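Long-range contacts in V-type ATPase 116 kDa subunit (PDB 3RRK), which is subunit I, homolog of subunit a, of a V-type ATPase, here its cytoplasmic N-terminal domain, and probably serves rotary proton transport: residues Leu62-Glu73 / Trp264-Lys275; Ala131-Ala139 / Glu179-Leu190. One frame throughout, in Å; residues are numbered along the deposited sequence.

Interaction 1 (Leu62-Glu73 / Trp264-Lys275)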
loop_
_atom_site.group_PDB
_atom_site.type_symbol
_atom_site.label_atom_id
_atom_site.label_comp_id
_atom_site.label_asym_id
_atom_site.label_seq_id
_atom_site.Cartn_x
_atom_site.Cartn_y
_atom_site.Cartn_z
ATOM N N LEU A 62 18.116 -14.950 -7.233
ATOM C CA LEU A 62 18.026 -13.574 -6.775
ATOM C C LEU A 62 16.590 -13.084 -6.917
ATOM O O LEU A 62 16.028 -12.559 -5.959
ATOM C CB LEU A 62 18.996 -12.666 -7.542
ATOM C CG LEU A 62 18.878 -11.138 -7.337
ATOM C CD1 LEU A 62 18.829 -10.743 -5.847
ATOM C CD2 LEU A 62 20.000 -10.370 -8.064
ATOM N N LYS A 63 15.992 -13.273 -8.099
ATOM C CA LYS A 63 14.635 -12.793 -8.326
ATOM C C LYS A 63 13.673 -13.410 -7.317
ATOM O O LYS A 63 12.807 -12.717 -6.792
ATOM C CB LYS A 63 14.158 -13.061 -9.759
ATOM C CG LYS A 63 14.866 -12.267 -10.848
ATOM C CD LYS A 63 14.373 -10.823 -10.953
ATOM C CE LYS A 63 13.239 -10.687 -11.972
ATOM N NZ LYS A 63 12.764 -9.271 -12.120
ATOM N N ARG A 64 13.820 -14.704 -7.036
ATOM C CA ARG A 64 12.936 -15.371 -6.064
ATOM C C ARG A 64 13.124 -14.876 -4.627
ATOM O O ARG A 64 12.145 -14.788 -3.864
ATOM C CB ARG A 64 13.030 -16.911 -6.156
ATOM C CG ARG A 64 12.613 -17.440 -7.541
ATOM C CD ARG A 64 13.101 -18.861 -7.821
ATOM N NE ARG A 64 12.844 -19.748 -6.691
ATOM C CZ ARG A 64 13.289 -20.994 -6.626
ATOM N NH1 ARG A 64 14.013 -21.484 -7.624
ATOM N NH2 ARG A 64 13.010 -21.745 -5.573
ATOM N N TRP A 65 14.364 -14.535 -4.262
ATOM C CA TRP A 65 14.618 -13.988 -2.925
ATOM C C TRP A 65 14.040 -12.587 -2.770
ATOM O O TRP A 65 13.563 -12.217 -1.699
ATOM C CB TRP A 65 16.111 -13.990 -2.600
ATOM C CG TRP A 65 16.636 -15.282 -2.104
ATOM C CD1 TRP A 65 17.530 -16.097 -2.734
ATOM C CD2 TRP A 65 16.295 -15.934 -0.873
ATOM N NE1 TRP A 65 17.779 -17.213 -1.967
ATOM C CE2 TRP A 65 17.038 -17.136 -0.815
ATOM C CE3 TRP A 65 15.440 -15.615 0.191
ATOM C CZ2 TRP A 65 16.948 -18.026 0.257
ATOM C CZ3 TRP A 65 15.359 -16.492 1.264
ATOM C CH2 TRP A 65 16.112 -17.687 1.287
ATOM N N GLU A 66 14.089 -11.813 -3.851
ATOM C CA GLU A 66 13.471 -10.493 -3.868
ATOM C C GLU A 66 11.957 -10.593 -3.697
ATOM O O GLU A 66 11.343 -9.773 -3.020
ATOM C CB GLU A 66 13.814 -9.765 -5.156
ATOM C CG GLU A 66 15.282 -9.382 -5.278
ATOM C CD GLU A 66 15.597 -8.695 -6.597
ATOM O OE1 GLU A 66 15.020 -9.124 -7.632
ATOM O OE2 GLU A 66 16.415 -7.732 -6.587
ATOM N N ALA A 67 11.369 -11.618 -4.306
ATOM C CA ALA A 67 9.934 -11.882 -4.201
ATOM C C ALA A 67 9.590 -12.283 -2.767
ATOM O O ALA A 67 8.576 -11.843 -2.218
ATOM C CB ALA A 67 9.508 -12.977 -5.205
ATOM N N VAL A 68 10.436 -13.112 -2.157
ATOM C CA VAL A 68 10.302 -13.369 -0.728
ATOM C C VAL A 68 10.355 -12.070 0.090
ATOM O O VAL A 68 9.505 -11.835 0.939
ATOM C CB VAL A 68 11.368 -14.324 -0.193
ATOM C CG1 VAL A 68 11.163 -14.522 1.291
ATOM C CG2 VAL A 68 11.329 -15.652 -0.919
ATOM N N VAL A 69 11.327 -11.210 -0.180
ATOM C CA VAL A 69 11.399 -9.949 0.555
ATOM C C VAL A 69 10.097 -9.157 0.411
ATOM O O VAL A 69 9.504 -8.704 1.385
ATOM C CB VAL A 69 12.583 -9.068 0.095
ATOM C CG1 VAL A 69 12.377 -7.628 0.546
ATOM C CG2 VAL A 69 13.908 -9.623 0.604
ATOM N N SER A 70 9.656 -8.987 -0.819
ATOM C CA SER A 70 8.468 -8.189 -1.087
ATOM C C SER A 70 7.175 -8.788 -0.500
ATOM O O SER A 70 6.345 -8.069 0.030
ATOM C CB SER A 70 8.351 -7.957 -2.588
ATOM O OG SER A 70 6.999 -7.898 -2.980
ATOM N N GLN A 71 7.016 -10.104 -0.569
ATOM C CA GLN A 71 5.818 -10.744 -0.017
ATOM C C GLN A 71 5.757 -10.732 1.504
ATOM O O GLN A 71 4.676 -10.633 2.089
ATOM C CB GLN A 71 5.702 -12.189 -0.492
ATOM C CG GLN A 71 5.287 -12.369 -1.925
ATOM C CD GLN A 71 5.653 -13.755 -2.453
ATOM O OE1 GLN A 71 6.052 -13.893 -3.608
ATOM N NE2 GLN A 71 5.527 -14.781 -1.609
ATOM N N ALA A 72 6.909 -10.874 2.150
ATOM C CA ALA A 72 6.947 -10.787 3.600
ATOM C C ALA A 72 6.644 -9.350 4.051
ATOM O O ALA A 72 5.851 -9.149 4.968
ATOM C CB ALA A 72 8.284 -11.267 4.140
ATOM N N GLU A 73 7.258 -8.356 3.408
ATOM C CA GLU A 73 6.937 -6.965 3.731
ATOM C C GLU A 73 5.442 -6.724 3.603
ATOM O O GLU A 73 4.793 -6.258 4.530
ATOM C CB GLU A 73 7.703 -5.980 2.850
ATOM C CG GLU A 73 9.127 -5.725 3.353
ATOM C CD GLU A 73 9.967 -4.827 2.430
ATOM O OE1 GLU A 73 9.506 -4.486 1.309
ATOM O OE2 GLU A 73 11.100 -4.470 2.837
ATOM N N TRP A 264 11.795 -12.504 6.181
ATOM C CA TRP A 264 12.191 -11.223 5.666
ATOM C C TRP A 264 13.681 -11.054 5.889
ATOM O O TRP A 264 14.441 -10.665 4.985
ATOM C CB TRP A 264 11.422 -10.131 6.396
ATOM C CG TRP A 264 11.787 -8.755 5.943
ATOM C CD1 TRP A 264 11.312 -8.103 4.842
ATOM C CD2 TRP A 264 12.709 -7.858 6.579
ATOM N NE1 TRP A 264 11.878 -6.856 4.753
ATOM C CE2 TRP A 264 12.744 -6.681 5.799
ATOM C CE3 TRP A 264 13.503 -7.936 7.733
ATOM C CZ2 TRP A 264 13.546 -5.583 6.139
ATOM C CZ3 TRP A 264 14.299 -6.843 8.066
ATOM C CH2 TRP A 264 14.313 -5.685 7.272
ATOM N N THR A 265 14.097 -11.379 7.105
ATOM C CA THR A 265 15.464 -11.188 7.512
ATOM C C THR A 265 16.404 -12.026 6.651
ATOM O O THR A 265 17.315 -11.503 5.999
ATOM C CB THR A 265 15.608 -11.493 8.993
ATOM O OG1 THR A 265 14.773 -10.589 9.717
ATOM C CG2 THR A 265 17.039 -11.313 9.453
ATOM N N ARG A 266 16.179 -13.325 6.611
ATOM C CA ARG A 266 17.018 -14.165 5.770
ATOM C C ARG A 266 17.073 -13.652 4.320
ATOM O O ARG A 266 18.140 -13.647 3.697
ATOM C CB ARG A 266 16.532 -15.606 5.838
ATOM C CG ARG A 266 17.051 -16.512 4.748
ATOM C CD ARG A 266 18.489 -16.898 4.961
ATOM N NE ARG A 266 18.958 -17.820 3.928
ATOM C CZ ARG A 266 18.629 -19.111 3.865
ATOM N NH1 ARG A 266 17.807 -19.652 4.776
ATOM N NH2 ARG A 266 19.116 -19.863 2.881
ATOM N N ALA A 267 15.930 -13.202 3.796
ATOM C CA ALA A 267 15.847 -12.788 2.397
ATOM C C ALA A 267 16.535 -11.453 2.129
ATOM O O ALA A 267 17.212 -11.301 1.125
ATOM C CB ALA A 267 14.394 -12.780 1.896
ATOM N N LYS A 268 16.362 -10.484 3.016
ATOM C CA LYS A 268 17.128 -9.239 2.908
ATOM C C LYS A 268 18.616 -9.513 2.730
ATOM O O LYS A 268 19.246 -8.926 1.848
ATOM C CB LYS A 268 16.901 -8.346 4.123
ATOM C CG LYS A 268 15.676 -7.445 3.982
ATOM C CD LYS A 268 15.901 -6.454 2.858
ATOM C CE LYS A 268 15.323 -5.083 3.173
ATOM N NZ LYS A 268 15.132 -4.273 1.930
ATOM N N ASP A 269 19.170 -10.417 3.537
ATOM C CA ASP A 269 20.593 -10.750 3.438
ATOM C C ASP A 269 20.914 -11.499 2.175
ATOM O O ASP A 269 22.012 -11.353 1.622
ATOM C CB ASP A 269 21.073 -11.609 4.615
ATOM C CG ASP A 269 20.804 -10.968 5.953
ATOM O OD1 ASP A 269 20.687 -9.719 6.009
ATOM O OD2 ASP A 269 20.701 -11.723 6.946
ATOM N N GLU A 270 19.973 -12.337 1.744
ATOM C CA GLU A 270 20.205 -13.157 0.574
ATOM C C GLU A 270 20.334 -12.267 -0.649
ATOM O O GLU A 270 21.229 -12.451 -1.481
ATOM C CB GLU A 270 19.085 -14.174 0.404
ATOM C CG GLU A 270 19.251 -15.355 1.312
ATOM C CD GLU A 270 20.435 -16.196 0.910
ATOM O OE1 GLU A 270 21.033 -15.904 -0.142
ATOM O OE2 GLU A 270 20.772 -17.149 1.632
ATOM N N VAL A 271 19.463 -11.273 -0.725
ATOM C CA VAL A 271 19.481 -10.332 -1.826
ATOM C C VAL A 271 20.791 -9.521 -1.867
ATOM O O VAL A 271 21.440 -9.426 -2.914
ATOM C CB VAL A 271 18.244 -9.435 -1.778
ATOM C CG1 VAL A 271 18.392 -8.282 -2.728
ATOM C CG2 VAL A 271 16.983 -10.271 -2.092
ATOM N N ALA A 272 21.199 -8.985 -0.723
ATOM C CA ALA A 272 22.467 -8.262 -0.627
ATOM C C ALA A 272 23.629 -9.120 -1.084
ATOM O O ALA A 272 24.542 -8.656 -1.772
ATOM C CB ALA A 272 22.706 -7.778 0.800
ATOM N N ARG A 273 23.592 -10.378 -0.686
ATOM C CA ARG A 273 24.668 -11.295 -0.997
ATOM C C ARG A 273 24.738 -11.498 -2.505
ATOM O O ARG A 273 25.806 -11.411 -3.103
ATOM C CB ARG A 273 24.420 -12.609 -0.262
ATOM C CG ARG A 273 25.393 -13.730 -0.528
ATOM C CD ARG A 273 25.037 -14.903 0.375
ATOM N NE ARG A 273 24.714 -14.432 1.724
ATOM C CZ ARG A 273 24.000 -15.116 2.615
ATOM N NH1 ARG A 273 23.520 -16.316 2.313
ATOM N NH2 ARG A 273 23.755 -14.593 3.810
ATOM N N TYR A 274 23.590 -11.741 -3.124
ATOM C CA TYR A 274 23.540 -11.941 -4.565
ATOM C C TYR A 274 23.905 -10.693 -5.334
ATOM O O TYR A 274 24.649 -10.763 -6.300
ATOM C CB TYR A 274 22.151 -12.414 -5.011
ATOM C CG TYR A 274 21.958 -13.902 -4.916
ATOM C CD1 TYR A 274 22.144 -14.723 -6.020
ATOM C CD2 TYR A 274 21.604 -14.488 -3.718
ATOM C CE1 TYR A 274 21.969 -16.094 -5.925
ATOM C CE2 TYR A 274 21.434 -15.843 -3.611
ATOM C CZ TYR A 274 21.611 -16.645 -4.711
ATOM O OH TYR A 274 21.424 -18.002 -4.580
ATOM N N LYS A 275 23.361 -9.553 -4.929
ATOM C CA LYS A 275 23.667 -8.307 -5.625
ATOM C C LYS A 275 25.163 -7.969 -5.518
ATOM O O LYS A 275 25.815 -7.672 -6.524
ATOM C CB LYS A 275 22.788 -7.142 -5.138
ATOM C CG LYS A 275 21.344 -7.176 -5.660
ATOM C CD LYS A 275 20.684 -5.790 -5.631
ATOM C CE LYS A 275 19.170 -5.839 -5.861
ATOM N NZ LYS A 275 18.745 -6.005 -7.294
HETATM O O HOH W 1 19.778 -19.387 -2.393
#

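Interaction 2 (Ala131-Ala139 / Glu179-Leu190)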
loop_
_atom_site.group_PDB
_atom_site.type_symbol
_atom_site.label_atom_id
_atom_site.label_comp_id
_atom_site.label_asym_id
_atom_site.label_seq_id
_atom_site.Cartn_x
_atom_site.Cartn_y
_atom_site.Cartn_z
ATOM N N ALA A 131 -27.082 12.709 5.461
ATOM C CA ALA A 131 -27.437 13.449 4.259
ATOM C C ALA A 131 -28.282 12.587 3.328
ATOM O O ALA A 131 -29.319 13.026 2.831
ATOM C CB ALA A 131 -26.195 13.932 3.549
ATOM N N ALA A 132 -27.837 11.359 3.095
ATOM C CA ALA A 132 -28.572 10.435 2.241
ATOM C C ALA A 132 -29.955 10.073 2.809
ATOM O O ALA A 132 -30.915 9.879 2.060
ATOM C CB ALA A 132 -27.753 9.186 1.999
ATOM N N GLU A 133 -30.053 9.978 4.131
ATOM C CA GLU A 133 -31.332 9.693 4.770
ATOM C C GLU A 133 -32.291 10.840 4.497
ATOM O O GLU A 133 -33.399 10.635 3.996
ATOM C CB GLU A 133 -31.145 9.493 6.273
ATOM C CG GLU A 133 -32.426 9.329 7.044
ATOM C CD GLU A 133 -32.193 8.968 8.502
ATOM O OE1 GLU A 133 -31.194 8.280 8.791
ATOM O OE2 GLU A 133 -33.014 9.371 9.360
ATOM N N LYS A 134 -31.843 12.052 4.802
ATOM C CA LYS A 134 -32.660 13.245 4.620
ATOM C C LYS A 134 -33.159 13.387 3.183
ATOM O O LYS A 134 -34.358 13.514 2.943
ATOM C CB LYS A 134 -31.884 14.505 5.030
ATOM C CG LYS A 134 -31.431 14.548 6.495
ATOM C CD LYS A 134 -32.513 14.079 7.430
ATOM C CE LYS A 134 -32.130 14.327 8.877
ATOM N NZ LYS A 134 -32.120 15.780 9.215
ATOM N N LEU A 135 -32.228 13.362 2.238
ATOM C CA LEU A 135 -32.526 13.577 0.828
ATOM C C LEU A 135 -33.458 12.527 0.258
ATOM O O LEU A 135 -34.370 12.841 -0.508
ATOM C CB LEU A 135 -31.235 13.591 0.016
ATOM C CG LEU A 135 -30.314 14.765 0.313
ATOM C CD1 LEU A 135 -28.929 14.510 -0.266
ATOM C CD2 LEU A 135 -30.917 16.043 -0.239
ATOM N N ALA A 136 -33.214 11.277 0.626
ATOM C CA ALA A 136 -34.056 10.172 0.186
ATOM C C ALA A 136 -35.519 10.416 0.543
ATOM O O ALA A 136 -36.417 10.116 -0.244
ATOM C CB ALA A 136 -33.577 8.863 0.807
ATOM N N ALA A 137 -35.738 10.932 1.746
ATOM C CA ALA A 137 -37.071 11.188 2.251
ATOM C C ALA A 137 -37.666 12.377 1.514
ATOM O O ALA A 137 -38.814 12.335 1.058
ATOM C CB ALA A 137 -37.017 11.458 3.718
ATOM N N LEU A 138 -36.869 13.433 1.390
ATOM C CA LEU A 138 -37.253 14.603 0.617
ATOM C C LEU A 138 -37.710 14.186 -0.767
ATOM O O LEU A 138 -38.574 14.824 -1.358
ATOM C CB LEU A 138 -36.072 15.568 0.482
ATOM C CG LEU A 138 -35.770 16.460 1.684
ATOM C CD1 LEU A 138 -34.732 17.495 1.320
ATOM C CD2 LEU A 138 -37.040 17.134 2.139
ATOM N N ALA A 139 -37.120 13.113 -1.281
ATOM C CA ALA A 139 -37.359 12.698 -2.653
ATOM C C ALA A 139 -38.080 11.352 -2.742
ATOM O O ALA A 139 -38.045 10.684 -3.772
ATOM C CB ALA A 139 -36.055 12.638 -3.404
ATOM N N GLU A 179 -37.167 21.910 -1.462
ATOM C CA GLU A 179 -37.334 21.587 -0.056
ATOM C C GLU A 179 -35.981 21.251 0.541
ATOM O O GLU A 179 -35.049 20.890 -0.177
ATOM C CB GLU A 179 -38.305 20.421 0.106
ATOM C CG GLU A 179 -39.728 20.750 -0.331
ATOM C CD GLU A 179 -40.324 21.932 0.433
ATOM O OE1 GLU A 179 -40.304 21.903 1.684
ATOM O OE2 GLU A 179 -40.806 22.890 -0.217
ATOM N N ALA A 180 -35.863 21.381 1.853
ATOM C CA ALA A 180 -34.567 21.242 2.496
ATOM C C ALA A 180 -34.705 20.749 3.924
ATOM O O ALA A 180 -35.705 21.012 4.597
ATOM C CB ALA A 180 -33.831 22.552 2.467
ATOM N N GLU A 181 -33.691 20.020 4.376
ATOM C CA GLU A 181 -33.657 19.510 5.737
ATOM C C GLU A 181 -32.357 19.939 6.368
ATOM O O GLU A 181 -31.324 19.971 5.704
ATOM C CB GLU A 181 -33.792 17.984 5.772
ATOM C CG GLU A 181 -35.226 17.490 5.700
ATOM C CD GLU A 181 -36.100 18.095 6.786
ATOM O OE1 GLU A 181 -35.621 18.214 7.938
ATOM O OE2 GLU A 181 -37.262 18.458 6.487
ATOM N N PRO A 182 -32.410 20.281 7.658
ATOM C CA PRO A 182 -31.231 20.740 8.396
ATOM C C PRO A 182 -30.252 19.608 8.681
ATOM O O PRO A 182 -30.629 18.529 9.147
ATOM C CB PRO A 182 -31.827 21.264 9.706
ATOM C CG PRO A 182 -33.061 20.444 9.898
ATOM C CD PRO A 182 -33.606 20.196 8.513
ATOM N N LEU A 183 -28.990 19.860 8.373
ATOM C CA LEU A 183 -27.915 18.976 8.774
ATOM C C LEU A 183 -27.290 19.611 10.005
ATOM O O LEU A 183 -27.751 20.656 10.463
ATOM C CB LEU A 183 -26.900 18.841 7.645
ATOM C CG LEU A 183 -26.797 17.456 7.013
ATOM C CD1 LEU A 183 -28.111 16.724 7.082
ATOM C CD2 LEU A 183 -26.311 17.570 5.581
ATOM N N GLU A 184 -26.249 18.992 10.547
ATOM C CA GLU A 184 -25.611 19.538 11.736
ATOM C C GLU A 184 -25.173 20.992 11.522
ATOM O O GLU A 184 -25.349 21.834 12.399
ATOM C CB GLU A 184 -24.447 18.650 12.186
ATOM C CG GLU A 184 -24.888 17.328 12.828
ATOM C CD GLU A 184 -23.722 16.482 13.337
ATOM O OE1 GLU A 184 -22.609 16.593 12.781
ATOM O OE2 GLU A 184 -23.919 15.701 14.296
ATOM N N ASN A 185 -24.625 21.287 10.349
ATOM C CA ASN A 185 -24.211 22.647 10.017
ATOM C C ASN A 185 -24.886 23.173 8.760
ATOM O O ASN A 185 -25.482 24.246 8.757
ATOM C CB ASN A 185 -22.695 22.721 9.846
ATOM C CG ASN A 185 -21.984 23.136 11.118
ATOM O OD1 ASN A 185 -22.615 23.394 12.146
ATOM N ND2 ASN A 185 -20.660 23.185 11.062
ATOM N N GLN A 186 -24.783 22.406 7.686
ATOM C CA GLN A 186 -25.373 22.778 6.412
ATOM C C GLN A 186 -26.826 22.327 6.317
ATOM O O GLN A 186 -27.410 21.832 7.286
ATOM C CB GLN A 186 -24.571 22.157 5.265
ATOM C CG GLN A 186 -23.088 22.508 5.276
ATOM C CD GLN A 186 -22.327 21.882 4.122
ATOM O OE1 GLN A 186 -22.484 22.282 2.964
ATOM N NE2 GLN A 186 -21.499 20.888 4.431
ATOM N N LEU A 187 -27.397 22.502 5.133
ATOM C CA LEU A 187 -28.753 22.073 4.855
ATOM C C LEU A 187 -28.750 21.139 3.656
ATOM O O LEU A 187 -28.159 21.458 2.624
ATOM C CB LEU A 187 -29.627 23.282 4.541
ATOM C CG LEU A 187 -29.815 24.324 5.636
ATOM C CD1 LEU A 187 -30.546 25.521 5.062
ATOM C CD2 LEU A 187 -30.580 23.722 6.800
ATOM N N ALA A 188 -29.392 19.981 3.793
ATOM C CA ALA A 188 -29.586 19.088 2.663
ATOM C C ALA A 188 -30.809 19.567 1.888
ATOM O O ALA A 188 -31.923 19.575 2.407
ATOM C CB ALA A 188 -29.778 17.667 3.138
ATOM N N ALA A 189 -30.592 19.997 0.652
ATOM C CA ALA A 189 -31.675 20.512 -0.169
ATOM C C ALA A 189 -31.904 19.602 -1.359
ATOM O O ALA A 189 -31.020 18.852 -1.756
ATOM C CB ALA A 189 -31.359 21.913 -0.639
ATOM N N LEU A 190 -33.098 19.675 -1.927
ATOM C CA LEU A 190 -33.421 18.913 -3.112
ATOM C C LEU A 190 -34.289 19.775 -4.020
ATOM O O LEU A 190 -35.205 20.453 -3.551
ATOM C CB LEU A 190 -34.166 17.643 -2.714
ATOM C CG LEU A 190 -34.600 16.711 -3.848
ATOM C CD1 LEU A 190 -33.448 15.815 -4.250
ATOM C CD2 LEU A 190 -35.802 15.882 -3.428
#

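Interaction 1 (Leu62-Glu73 / Trp264-Lys275)
Trp65 lies against helix 264-275 with Glu270 across one face of its indole. Glu270 CG sits 3.6 Å from the centroid of the Trp65 six-membered ring, a CH-pi contact over the face of the ring. The bend of Glu270 at chi2 (-69°) lays its carboxylate nearly parallel to the indole. There Arg266 NE donates to Glu270 OE2 in the guanidinium plane, while Arg266 NH1 also hydrogen-bonds the backbone O of Gly92. At the indole edge, Trp65 CE3 meets Ala267 CB at 3.5 Å. The two segments run antiparallel at 145°, their axes 8.5 Å apart, and pack knobs-into-holes. Trp65 fills the hole formed by Arg266, Ala267, Glu270 and Tyr274. Replacing Trp65 by alanine would probably open a gap over Glu270 and Ala267 and leave the water that joins the indole to Tyr274 OH without one partner. Tyr274 OH is also hydrogen-bonded to Glu61 OE1. Val69 and Val271 are the other knobs. The outer side is looser and polar. Exposed Lys275 reaches back with NZ to Glu66 OE2, a 3.0 Å salt bridge. At the far end, Trp264 NE1 donates to Glu73 OE2 at 3.2 Å, almost straight (168°).

Interaction 2 (Ala131-Ala139 / Glu179-Leu190)
Lys134 NZ gives a weak hydrogen bond of 3.1 Å to the backbone O of Pro182, the one hydrogen bond between helix 131-138 and the hairpin 179-190. The lysine chain bends at chi2 (-43°) and again at chi4 (69°), which carries the amine to the turn end of the hairpin. Its CG passes Leu183 CD1 at 4.0 Å, and its CB rests on Glu181 CB. The Glu181 carboxylate is near the amine but does not form a salt bridge with it. The rest is packing of leucine and alanine side chains on each other and on the strand backbone. Leu138 places CD1 over the paired strands, 3.7 Å from both Glu179 O and Ala188 O, and CD2 against Glu181 CG. Leu135 CD2 meets Ala188 CB at 3.9 Å. Leu190 CD2 packs on Leu138 CB and Ala139 CB where the helix ends. The hairpin is antiparallel, with Glu179-Leu190 and Glu181-Ala188 as hydrogen-bonded pairs. Helix 131-138 lies on one face of it, at 31° to strand 187-190. Helix 158-172 touches Ala180 and Ala189, which point away from helix 131-138. Strand 148-155 pairs with strand 187-194 to complete the three-stranded sheet.

Overall arrangement
From the N terminus, the chain first builds strands 15-21 and 41-44 of a four-stranded sheet. It then enters helix 56-79, the first side of interaction 1. Helix 94-138 follows and ends at interaction 2. After strand 148-155 and helix 158-172, the hairpin 179-190 returns to the end of helix 94-138 and closes the shorter loop. Helix 224-281 then leads back to interaction 1 and closes the longer loop, inside which interaction 2 is nested. Strands 287-293 and 310-313 complete the first sheet. The two centres are 55 Å apart, on opposite sides of the chain's centre. Interaction 1 joins two helices; interaction 2 ties a helix end to the three-stranded sheet.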